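Local coordinates for Blr6230 protein (Bradyrhizobium diazoefficiens USDA 110, PDB 5NGG), which is a zinc-dependent subclass B3 metallo-beta-lactamase, which probably hydrolyses the beta-lactam ring of antibiotics at a site holding two zinc ions, at residues P241-V245 and Y246-A250. Sequence-based numbering, arbitrary orientation.
Sequences PHPEV and YGMQA. With ZN (zinc ion), chain C.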
# COMPACT_ATOMS: atom_id res chain seq x y z
N PRO A 241 2.62 2.00 1.13
CA PRO A 241 2.90 1.31 -0.14
C PRO A 241 4.00 1.95 -0.98
O PRO A 241 4.37 1.38 -2.01
CB PRO A 241 1.55 1.28 -0.83
CG PRO A 241 0.83 2.44 -0.31
CD PRO A 241 1.36 2.76 1.06
N HIS A 242 4.53 3.09 -0.52
CA HIS A 242 5.73 3.70 -1.08
C HIS A 242 6.62 4.03 0.10
O HIS A 242 6.13 4.49 1.14
CB HIS A 242 5.39 4.97 -1.89
CG HIS A 242 4.59 4.69 -3.12
ND1 HIS A 242 5.14 4.22 -4.30
CD2 HIS A 242 3.27 4.82 -3.36
CE1 HIS A 242 4.18 4.08 -5.20
NE2 HIS A 242 3.03 4.43 -4.65
N PRO A 243 7.95 3.84 -0.04
CA PRO A 243 8.83 4.07 1.12
C PRO A 243 8.85 5.51 1.63
O PRO A 243 9.13 5.74 2.79
CB PRO A 243 10.20 3.55 0.63
CG PRO A 243 10.08 3.41 -0.84
CD PRO A 243 8.65 3.27 -1.20
N GLU A 244 8.53 6.45 0.73
CA GLU A 244 8.42 7.86 1.05
C GLU A 244 7.39 8.17 2.13
O GLU A 244 7.55 9.15 2.88
CB GLU A 244 8.13 8.64 -0.23
CG GLU A 244 9.29 8.62 -1.21
CD GLU A 244 9.24 7.50 -2.25
OE1 GLU A 244 8.57 6.45 -2.08
OE2 GLU A 244 9.92 7.68 -3.28
N VAL A 245 6.37 7.31 2.26
CA VAL A 245 5.31 7.48 3.29
C VAL A 245 5.92 7.56 4.69
O VAL A 245 5.39 8.26 5.56
CB VAL A 245 4.28 6.32 3.22
CG1 VAL A 245 3.38 6.22 4.45
CG2 VAL A 245 3.43 6.40 1.95
N TYR A 246 7.01 6.82 4.93
CA TYR A 246 7.55 6.66 6.26
C TYR A 246 9.07 6.81 6.31
O TYR A 246 9.68 6.42 7.28
CB TYR A 246 7.07 5.34 6.89
CG TYR A 246 7.45 4.10 6.15
CD1 TYR A 246 6.74 3.69 5.01
CD2 TYR A 246 8.51 3.30 6.56
CE1 TYR A 246 7.08 2.54 4.32
CE2 TYR A 246 8.83 2.12 5.89
CZ TYR A 246 8.13 1.75 4.75
OH TYR A 246 8.47 0.58 4.10
N GLY A 247 9.68 7.40 5.29
CA GLY A 247 11.11 7.64 5.31
C GLY A 247 11.89 6.35 5.52
O GLY A 247 12.79 6.29 6.34
N MET A 248 11.56 5.34 4.72
CA MET A 248 12.12 4.00 4.91
C MET A 248 13.65 3.96 4.87
O MET A 248 14.26 3.35 5.75
CB MET A 248 11.55 3.05 3.85
CG MET A 248 12.01 1.60 3.98
SD MET A 248 13.57 1.21 3.16
CE MET A 248 13.08 1.31 1.44
N GLN A 249 14.25 4.59 3.87
CA GLN A 249 15.67 4.41 3.63
C GLN A 249 16.47 5.00 4.79
O GLN A 249 17.48 4.44 5.23
CB GLN A 249 16.04 5.04 2.26
CG GLN A 249 15.41 4.36 1.04
CD GLN A 249 14.03 4.90 0.58
OE1 GLN A 249 13.19 5.40 1.40
NE2 GLN A 249 13.75 4.75 -0.74
N ALA A 250 16.04 6.15 5.28
CA ALA A 250 16.71 6.80 6.41
C ALA A 250 16.63 5.95 7.68
O ALA A 250 17.58 5.90 8.46
CB ALA A 250 16.15 8.19 6.64
ZN ZN C . 1.16 3.98 -5.52
O HOH W 1 -0.49 4.46 -6.66
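P243 O is gripped by two backbone N-H groups, Y246 N at 3.2 Å and M248 N at 3.1 Å. They reach it from opposite faces of its carbonyl plane, both well out of that plane, and the bonds are fairly straight, with N-H...O angles of 158° and 165°. P243 and E244 are the middle residues of a turn closed by V245 N to H242 O; the proline ring holds phi near the value this second place requires, and no N-H is needed there. G247 sits at the N-cap, right before helix 248-253, and its positive phi is easily adopted by a residue without a side chain.

The Y246 ring lies across P243 O, which sits over one face, 3.8 Å above the plane and offset toward the rim. Its CG is wedged between backbone N and carbonyl carbon (chi1 60°), which folds the ring back over the turn, and a hydrogen bond with Y58 OH anchors its far end.

The P243 pyrrolidine is the apolar centre: its CB packs against M248 CB at 3.5 Å, while M248, bent at chi2 and chi3, curls so that its CE returns to the same P243 CB at 3.7 Å. A flexible methionine can follow the compact ring in this way. Q249 OE1 also approaches P243 CB, and its NE2 is hydrogen-bonded to D53.

At the head of the turn H242 NE2 binds a zinc ion at 2.1 Å, shared with D105, H106 and a water, one zinc of the enzyme's dinuclear site; ND1, bonded to G54 O, orients the imidazole.

The segment thus leads from strand 237-239, at the edge of the five-stranded sheet, into helix 248-253, with Y49 of strand 47-49 packing on P243, Y246 and M248, and helix 268-291 meeting V245 and Y246.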